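Local coordinates for protein serine-tRNA ligase (Naegleria fowleri, PDB 6BLJ) that probably charges tRNA(Ser) with serine in the cytosol, activating the amino acid with ATP as a class II aminoacyl-tRNA synthetase, at residues A289-L302 against D415-G426. Residues are numbered along the deposited sequence; the frame is centred on the assembly and turned at random.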
ATOM      1  N   ALA A 289     -19.057 -14.441  -4.607  1.00 26.23           N
ATOM      2  CA  ALA A 289     -19.837 -13.850  -3.524  1.00 29.31           C
ATOM      3  C   ALA A 289     -20.532 -12.573  -3.984  1.00 26.56           C
ATOM      4  O   ALA A 289     -21.739 -12.409  -3.790  1.00 32.52           O
ATOM      5  CB  ALA A 289     -18.938 -13.567  -2.314  1.00 29.21           C
ATOM      6  N   ALA A 290     -19.785 -11.660  -4.616  1.00 26.64           N
ATOM      7  CA  ALA A 290     -20.376 -10.393  -5.044  1.00 26.31           C
ATOM      8  C   ALA A 290     -21.475 -10.613  -6.081  1.00 27.62           C
ATOM      9  O   ALA A 290     -22.423  -9.826  -6.156  1.00 25.95           O
ATOM     10  CB  ALA A 290     -19.288  -9.464  -5.599  1.00 23.35           C
ATOM     11  N   PHE A 291     -21.377 -11.703  -6.850  1.00 25.39           N
ATOM     12  CA  PHE A 291     -22.407 -12.100  -7.810  1.00 27.47           C
ATOM     13  C   PHE A 291     -23.785 -12.181  -7.161  1.00 34.00           C
ATOM     14  O   PHE A 291     -24.802 -11.979  -7.835  1.00 31.27           O
ATOM     15  CB  PHE A 291     -22.002 -13.460  -8.414  1.00 25.19           C
ATOM     16  CG  PHE A 291     -22.929 -13.999  -9.489  1.00 28.93           C
ATOM     17  CD1 PHE A 291     -22.630 -13.824 -10.833  1.00 24.81           C
ATOM     18  CD2 PHE A 291     -24.047 -14.757  -9.157  1.00 30.69           C
ATOM     19  CE1 PHE A 291     -23.468 -14.347 -11.835  1.00 25.64           C
ATOM     20  CE2 PHE A 291     -24.876 -15.278 -10.142  1.00 35.62           C
ATOM     21  CZ  PHE A 291     -24.590 -15.076 -11.480  1.00 29.55           C
ATOM     22  N   HIS A 292     -23.842 -12.449  -5.858  1.00 28.14           N
ATOM     23  CA  HIS A 292     -25.111 -12.627  -5.164  1.00 36.20           C
ATOM     24  C   HIS A 292     -25.607 -11.366  -4.472  1.00 35.55           C
ATOM     25  O   HIS A 292     -26.634 -11.419  -3.786  1.00 31.03           O
ATOM     26  CB  HIS A 292     -24.999 -13.779  -4.161  1.00 28.35           C
ATOM     27  CG  HIS A 292     -24.808 -15.105  -4.829  1.00 28.45           C
ATOM     28  ND1 HIS A 292     -23.562 -15.605  -5.148  1.00 26.35           N
ATOM     29  CD2 HIS A 292     -25.706 -15.989  -5.326  1.00 28.51           C
ATOM     30  CE1 HIS A 292     -23.701 -16.763  -5.773  1.00 29.23           C
ATOM     31  NE2 HIS A 292     -24.990 -17.019  -5.891  1.00 27.53           N
ATOM     32  N   LEU A 293     -24.924 -10.237  -4.666  1.00 30.07           N
ATOM     33  CA  LEU A 293     -25.311  -8.981  -4.034  1.00 31.67           C
ATOM     34  C   LEU A 293     -26.803  -8.719  -4.175  1.00 30.33           C
ATOM     35  O   LEU A 293     -27.351  -8.722  -5.285  1.00 32.82           O
ATOM     36  CB  LEU A 293     -24.526  -7.824  -4.654  1.00 36.02           C
ATOM     37  CG  LEU A 293     -24.887  -6.425  -4.137  1.00 45.15           C
ATOM     38  CD1 LEU A 293     -24.486  -6.249  -2.683  1.00 42.28           C
ATOM     39  CD2 LEU A 293     -24.251  -5.341  -5.006  1.00 46.43           C
ATOM     40  N   GLU A 294     -27.455  -8.501  -3.031  1.00 33.02           N
ATOM     41  CA  GLU A 294     -28.843  -8.027  -2.965  1.00 36.32           C
ATOM     42  C   GLU A 294     -29.830  -8.973  -3.642  1.00 38.61           C
ATOM     43  O   GLU A 294     -30.878  -8.549  -4.124  1.00 43.00           O
ATOM     44  CB  GLU A 294     -28.960  -6.616  -3.549  1.00 35.34           C
ATOM     45  CG  GLU A 294     -28.489  -5.540  -2.561  1.00 42.77           C
ATOM     46  CD  GLU A 294     -27.987  -4.274  -3.232  1.00 49.24           C
ATOM     47  OE1 GLU A 294     -28.250  -4.099  -4.437  1.00 60.41           O
ATOM     48  OE2 GLU A 294     -27.313  -3.460  -2.558  1.00 54.64           O
ATOM     49  N   LYS A 295     -29.535 -10.263  -3.657  1.00 40.19           N
ATOM     50  CA  LYS A 295     -30.481 -11.242  -4.168  1.00 43.01           C
ATOM     51  C   LYS A 295     -31.212 -11.925  -3.015  1.00 43.34           C
ATOM     52  O   LYS A 295     -30.775 -11.893  -1.864  1.00 45.21           O
ATOM     53  CB  LYS A 295     -29.771 -12.267  -5.052  1.00 40.40           C
ATOM     54  CG  LYS A 295     -29.299 -11.664  -6.372  1.00 42.83           C
ATOM     55  CD  LYS A 295     -28.639 -12.699  -7.266  1.00 46.16           C
ATOM     56  CE  LYS A 295     -28.312 -12.116  -8.643  1.00 44.91           C
ATOM     57  NZ  LYS A 295     -27.196 -12.860  -9.294  1.00 38.84           N
ATOM     58  N   ARG A 296     -32.353 -12.523  -3.341  1.00 38.63           N
ATOM     59  CA  ARG A 296     -33.213 -13.203  -2.385  1.00 42.30           C
ATOM     60  C   ARG A 296     -33.514 -14.604  -2.899  1.00 43.54           C
ATOM     61  O   ARG A 296     -33.847 -14.773  -4.073  1.00 44.23           O
ATOM     62  CB  ARG A 296     -34.510 -12.403  -2.220  1.00 51.08           C
ATOM     63  CG  ARG A 296     -35.280 -12.617  -0.954  1.00 62.89           C
ATOM     64  CD  ARG A 296     -36.145 -11.386  -0.704  1.00 73.10           C
ATOM     65  NE  ARG A 296     -36.667 -11.332   0.658  1.00 79.21           N
ATOM     66  CZ  ARG A 296     -36.811 -10.210   1.355  1.00 79.77           C
ATOM     67  NH1 ARG A 296     -37.296 -10.253   2.588  1.00 81.30           N
ATOM     68  NH2 ARG A 296     -36.457  -9.044   0.823  1.00 76.28           N
ATOM     69  N   PHE A 297     -33.420 -15.609  -2.023  1.00 38.64           N
ATOM     70  CA  PHE A 297     -33.635 -16.993  -2.432  1.00 36.01           C
ATOM     71  C   PHE A 297     -34.581 -17.723  -1.483  1.00 43.37           C
ATOM     72  O   PHE A 297     -34.471 -17.599  -0.257  1.00 41.58           O
ATOM     73  CB  PHE A 297     -32.309 -17.754  -2.526  1.00 36.70           C
ATOM     74  CG  PHE A 297     -31.348 -17.178  -3.534  1.00 39.00           C
ATOM     75  CD1 PHE A 297     -31.569 -17.341  -4.898  1.00 35.40           C
ATOM     76  CD2 PHE A 297     -30.214 -16.496  -3.121  1.00 35.36           C
ATOM     77  CE1 PHE A 297     -30.679 -16.824  -5.830  1.00 39.89           C
ATOM     78  CE2 PHE A 297     -29.313 -15.974  -4.057  1.00 39.54           C
ATOM     79  CZ  PHE A 297     -29.546 -16.139  -5.407  1.00 36.78           C
ATOM     80  N   ASP A 298     -35.504 -18.489  -2.063  1.00 46.57           N
ATOM     81  CA  ASP A 298     -36.420 -19.356  -1.336  1.00 46.81           C
ATOM     82  C   ASP A 298     -35.763 -20.685  -1.005  1.00 43.28           C
ATOM     83  O   ASP A 298     -34.772 -21.092  -1.619  1.00 43.00           O
ATOM     84  CB  ASP A 298     -37.670 -19.647  -2.166  1.00 52.89           C
ATOM     85  CG  ASP A 298     -38.661 -18.530  -2.122  1.00 68.85           C
ATOM     86  OD1 ASP A 298     -38.736 -17.852  -1.077  1.00 75.01           O
ATOM     87  OD2 ASP A 298     -39.361 -18.328  -3.140  1.00 78.81           O
ATOM     88  N   GLU A 299     -36.370 -21.390  -0.049  1.00 43.39           N
ATOM     89  CA  GLU A 299     -35.922 -22.738   0.287  1.00 46.21           C
ATOM     90  C   GLU A 299     -35.885 -23.617  -0.956  1.00 49.77           C
ATOM     91  O   GLU A 299     -34.981 -24.445  -1.119  1.00 59.57           O
ATOM     92  CB  GLU A 299     -36.848 -23.351   1.343  1.00 49.79           C
ATOM     93  CG  GLU A 299     -36.380 -24.693   1.857  1.00 50.41           C
ATOM     94  CD  GLU A 299     -35.137 -24.563   2.713  1.00 51.52           C
ATOM     95  OE1 GLU A 299     -34.953 -23.490   3.322  1.00 50.21           O
ATOM     96  OE2 GLU A 299     -34.336 -25.517   2.776  1.00 48.18           O
ATOM     97  N   SER A 300     -36.873 -23.453  -1.842  1.00 47.06           N
ATOM     98  CA  SER A 300     -36.944 -24.252  -3.058  1.00 49.98           C
ATOM     99  C   SER A 300     -35.800 -23.956  -4.022  1.00 50.46           C
ATOM    100  O   SER A 300     -35.522 -24.780  -4.899  1.00 53.30           O
ATOM    101  CB  SER A 300     -38.281 -24.014  -3.758  1.00 54.95           C
ATOM    102  OG  SER A 300     -38.341 -22.709  -4.315  1.00 58.46           O
ATOM    103  N   GLU A 301     -35.141 -22.804  -3.883  1.00 42.74           N
ATOM    104  CA  GLU A 301     -34.045 -22.388  -4.751  1.00 46.84           C
ATOM    105  C   GLU A 301     -32.675 -22.661  -4.145  1.00 45.86           C
ATOM    106  O   GLU A 301     -31.672 -22.207  -4.694  1.00 40.57           O
ATOM    107  CB  GLU A 301     -34.159 -20.896  -5.071  1.00 44.39           C
ATOM    108  CG  GLU A 301     -35.464 -20.514  -5.738  1.00 55.27           C
ATOM    109  CD  GLU A 301     -35.678 -19.013  -5.780  1.00 60.22           C
ATOM    110  OE1 GLU A 301     -35.634 -18.371  -4.707  1.00 49.63           O
ATOM    111  OE2 GLU A 301     -35.901 -18.478  -6.888  1.00 68.60           O
ATOM    112  N   LEU A 302     -32.613 -23.363  -3.021  1.00 44.35           N
ATOM    113  CA  LEU A 302     -31.361 -23.609  -2.330  1.00 42.79           C
ATOM    114  C   LEU A 302     -31.185 -25.106  -2.128  1.00 43.93           C
ATOM    115  O   LEU A 302     -32.171 -25.836  -2.012  1.00 42.20           O
ATOM    116  CB  LEU A 302     -31.337 -22.875  -0.980  1.00 37.52           C
ATOM    117  CG  LEU A 302     -31.389 -21.345  -1.061  1.00 40.08           C
ATOM    118  CD1 LEU A 302     -31.857 -20.732   0.252  1.00 39.97           C
ATOM    119  CD2 LEU A 302     -30.004 -20.770  -1.442  1.00 32.05           C
ATOM    120  N   ASP A 415     -23.840 -16.626   8.082  1.00 30.98           N
ATOM    121  CA  ASP A 415     -24.418 -15.449   7.433  1.00 31.52           C
ATOM    122  C   ASP A 415     -23.573 -14.188   7.612  1.00 37.62           C
ATOM    123  O   ASP A 415     -24.078 -13.078   7.418  1.00 36.78           O
ATOM    124  CB  ASP A 415     -25.868 -15.219   7.884  1.00 33.69           C
ATOM    125  CG  ASP A 415     -26.011 -14.853   9.353  1.00 42.13           C
ATOM    126  OD1 ASP A 415     -25.006 -14.555  10.041  1.00 42.22           O
ATOM    127  OD2 ASP A 415     -27.174 -14.883   9.824  1.00 44.01           O
ATOM    128  N   TYR A 416     -22.289 -14.337   7.954  1.00 31.83           N
ATOM    129  CA  TYR A 416     -21.445 -13.163   8.154  1.00 32.83           C
ATOM    130  C   TYR A 416     -21.352 -12.321   6.885  1.00 30.45           C
ATOM    131  O   TYR A 416     -21.522 -11.096   6.930  1.00 29.69           O
ATOM    132  CB  TYR A 416     -20.052 -13.594   8.619  1.00 33.07           C
ATOM    133  CG  TYR A 416     -19.093 -12.457   8.903  1.00 35.95           C
ATOM    134  CD1 TYR A 416     -18.362 -11.889   7.872  1.00 35.22           C
ATOM    135  CD2 TYR A 416     -18.885 -11.978  10.199  1.00 34.61           C
ATOM    136  CE1 TYR A 416     -17.475 -10.866   8.100  1.00 37.63           C
ATOM    137  CE2 TYR A 416     -17.977 -10.946  10.439  1.00 36.53           C
ATOM    138  CZ  TYR A 416     -17.280 -10.400   9.369  1.00 38.32           C
ATOM    139  OH  TYR A 416     -16.383  -9.376   9.529  1.00 49.47           O
ATOM    140  N   GLN A 417     -21.071 -12.957   5.739  1.00 27.19           N
ATOM    141  CA  GLN A 417     -20.934 -12.212   4.487  1.00 28.45           C
ATOM    142  C   GLN A 417     -22.272 -11.961   3.810  1.00 31.95           C
ATOM    143  O   GLN A 417     -22.432 -10.935   3.139  1.00 29.74           O
ATOM    144  CB  GLN A 417     -20.000 -12.943   3.510  1.00 29.21           C
ATOM    145  CG  GLN A 417     -19.066 -11.995   2.719  1.00 34.12           C
ATOM    146  CD  GLN A 417     -18.053 -11.283   3.627  1.00 46.32           C
ATOM    147  OE1 GLN A 417     -17.354 -11.925   4.408  1.00 56.04           O
ATOM    148  NE2 GLN A 417     -17.975  -9.951   3.520  1.00 43.83           N
ATOM    149  N   THR A 418     -23.220 -12.899   3.919  1.00 33.20           N
ATOM    150  CA  THR A 418     -24.523 -12.678   3.302  1.00 30.97           C
ATOM    151  C   THR A 418     -25.222 -11.473   3.916  1.00 33.27           C
ATOM    152  O   THR A 418     -26.023 -10.816   3.239  1.00 36.29           O
ATOM    153  CB  THR A 418     -25.418 -13.915   3.435  1.00 29.75           C
ATOM    154  OG1 THR A 418     -25.590 -14.227   4.816  1.00 28.55           O
ATOM    155  CG2 THR A 418     -24.813 -15.121   2.714  1.00 27.14           C
ATOM    156  N   ARG A 419     -24.966 -11.190   5.199  1.00 31.85           N
ATOM    157  CA  ARG A 419     -25.463  -9.946   5.798  1.00 37.49           C
ATOM    158  C   ARG A 419     -24.897  -8.722   5.089  1.00 34.97           C
ATOM    159  O   ARG A 419     -25.629  -7.790   4.742  1.00 34.26           O
ATOM    160  CB  ARG A 419     -25.107  -9.892   7.282  1.00 38.66           C
ATOM    161  CG  ARG A 419     -26.064 -10.645   8.169  1.00 44.03           C
ATOM    162  CD  ARG A 419     -25.616 -10.634   9.622  1.00 43.59           C
ATOM    163  NE  ARG A 419     -26.318 -11.679  10.357  1.00 48.20           N
ATOM    164  CZ  ARG A 419     -27.531 -11.523  10.885  1.00 47.60           C
ATOM    165  NH1 ARG A 419     -28.165 -10.360  10.773  1.00 42.33           N
ATOM    166  NH2 ARG A 419     -28.106 -12.526  11.530  1.00 46.27           N
ATOM    167  N   ARG A 420     -23.585  -8.708   4.873  1.00 34.46           N
ATOM    168  CA  ARG A 420     -22.949  -7.548   4.265  1.00 33.60           C
ATOM    169  C   ARG A 420     -23.327  -7.405   2.795  1.00 34.96           C
ATOM    170  O   ARG A 420     -23.333  -6.288   2.265  1.00 40.32           O
ATOM    171  CB  ARG A 420     -21.434  -7.657   4.455  1.00 37.42           C
ATOM    172  CG  ARG A 420     -21.035  -7.555   5.924  1.00 34.14           C
ATOM    173  CD  ARG A 420     -19.647  -8.135   6.211  1.00 37.48           C
ATOM    174  NE  ARG A 420     -19.153  -7.703   7.521  1.00 34.94           N
ATOM    175  CZ  ARG A 420     -19.566  -8.190   8.691  1.00 38.63           C
ATOM    176  NH1 ARG A 420     -20.483  -9.152   8.740  1.00 37.44           N
ATOM    177  NH2 ARG A 420     -19.054  -7.724   9.822  1.00 36.24           N
ATOM    178  N   LEU A 421     -23.659  -8.513   2.132  1.00 29.89           N
ATOM    179  CA  LEU A 421     -24.050  -8.530   0.731  1.00 28.48           C
ATOM    180  C   LEU A 421     -25.564  -8.523   0.541  1.00 28.33           C
ATOM    181  O   LEU A 421     -26.032  -8.485  -0.602  1.00 37.13           O
ATOM    182  CB  LEU A 421     -23.444  -9.757   0.038  1.00 34.26           C
ATOM    183  CG  LEU A 421     -21.926  -9.769  -0.197  1.00 33.35           C
ATOM    184  CD1 LEU A 421     -21.437 -11.182  -0.463  1.00 33.84           C
ATOM    185  CD2 LEU A 421     -21.608  -8.874  -1.377  1.00 30.73           C
ATOM    186  N   GLU A 422     -26.324  -8.576   1.629  1.00 30.57           N
ATOM    187  CA  GLU A 422     -27.792  -8.621   1.609  1.00 36.91           C
ATOM    188  C   GLU A 422     -28.308  -9.785   0.759  1.00 38.09           C
ATOM    189  O   GLU A 422     -29.207  -9.632  -0.075  1.00 38.97           O
ATOM    190  CB  GLU A 422     -28.369  -7.288   1.133  1.00 41.57           C
ATOM    191  CG  GLU A 422     -28.047  -6.128   2.064  1.00 51.02           C
ATOM    192  CD  GLU A 422     -28.784  -4.857   1.691  1.00 64.83           C
ATOM    193  OE1 GLU A 422     -30.030  -4.897   1.631  1.00 74.76           O
ATOM    194  OE2 GLU A 422     -28.123  -3.828   1.439  1.00 66.86           O
ATOM    195  N   VAL A 423     -27.749 -10.972   0.988  1.00 35.09           N
ATOM    196  CA  VAL A 423     -28.231 -12.186   0.327  1.00 31.67           C
ATOM    197  C   VAL A 423     -29.292 -12.768   1.258  1.00 35.93           C
ATOM    198  O   VAL A 423     -28.991 -13.513   2.199  1.00 31.75           O
ATOM    199  CB  VAL A 423     -27.106 -13.173   0.031  1.00 31.59           C
ATOM    200  CG1 VAL A 423     -27.630 -14.317  -0.828  1.00 37.49           C
ATOM    201  CG2 VAL A 423     -25.940 -12.459  -0.655  1.00 31.05           C
ATOM    202  N   LYS A 424     -30.545 -12.422   0.992  1.00 39.15           N
ATOM    203  CA  LYS A 424     -31.648 -12.677   1.911  1.00 37.21           C
ATOM    204  C   LYS A 424     -32.285 -14.044   1.682  1.00 40.14           C
ATOM    205  O   LYS A 424     -32.267 -14.592   0.575  1.00 39.80           O
ATOM    206  CB  LYS A 424     -32.704 -11.574   1.780  1.00 38.89           C
ATOM    207  CG  LYS A 424     -32.194 -10.209   2.241  1.00 42.85           C
ATOM    208  CD  LYS A 424     -33.180  -9.084   1.937  1.00 48.84           C
ATOM    209  CE  LYS A 424     -32.510  -7.719   2.089  1.00 55.54           C
ATOM    210  NZ  LYS A 424     -33.486  -6.601   2.187  1.00 59.96           N
ATOM    211  N   TYR A 425     -32.853 -14.587   2.756  1.00 36.86           N
ATOM    212  CA  TYR A 425     -33.524 -15.880   2.742  1.00 37.10           C
ATOM    213  C   TYR A 425     -35.039 -15.692   2.752  1.00 41.56           C
ATOM    214  O   TYR A 425     -35.566 -14.941   3.577  1.00 43.37           O
ATOM    215  CB  TYR A 425     -33.091 -16.728   3.938  1.00 35.71           C
ATOM    216  CG  TYR A 425     -33.874 -18.020   4.076  1.00 44.99           C
ATOM    217  CD1 TYR A 425     -33.752 -19.033   3.130  1.00 46.06           C
ATOM    218  CD2 TYR A 425     -34.743 -18.220   5.145  1.00 46.44           C
ATOM    219  CE1 TYR A 425     -34.458 -20.214   3.252  1.00 47.16           C
ATOM    220  CE2 TYR A 425     -35.458 -19.399   5.275  1.00 45.78           C
ATOM    221  CZ  TYR A 425     -35.311 -20.392   4.320  1.00 48.11           C
ATOM    222  OH  TYR A 425     -36.009 -21.569   4.432  1.00 42.79           O
ATOM    223  N   GLY A 426     -35.724 -16.341   1.814  1.00 46.38           N
ATOM    224  CA  GLY A 426     -37.167 -16.228   1.688  1.00 59.57           C
ATOM    225  C   GLY A 426     -37.611 -15.113   0.763  1.00 63.76           C
ATOM    226  O   GLY A 426     -37.399 -13.937   1.059  1.00 68.95           O
TER
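Lys295 O accepts a bond from Lys424 N (2.9 Å); Phe297 N to Lys424 O and Gly426 N to Phe297 O follow, pairing 296-297 with 424-425 as short parallel strands. Ahead of them, Glu294 N donates to Leu421 O (2.8 Å), a carbonyl at the end of helix 416-421, just before Glu422 takes positive phi in a Schellman motif.

Among side chains, the extended Arg296, its CG opposite the backbone nitrogen (chi1 -158°), carries NE alongside strand 424-425 to Gly426 O (2.7 Å), almost in the guanidinium plane. Lys424 CD lies over one face of that group, 3.5 Å from Arg296 NH2. Tyr425 OH gives Glu299 OE1 a very short bond (2.5 Å), the carboxylate turned 79° to the ring; Ser343 OG also hydrogen-bonds OE1, and Lys348 pairs with OE2.

The apolar contacts include Leu421 CD1 on Ala289 CB (3.9 Å), Val423 CG1 at the edge of the Phe297 ring, and Leu302 CD1 at that of Tyr425.

Strand 424-425 also pairs antiparallel with 436-447, adding 296-297 to the class II core sheet. Arg296 and Lys424 bring like charges close, as do Glu294 and Glu422; Gly426 O and a long Lys424 NZ-Glu422 OE1 salt bridge (3.9 Å) probably ease this.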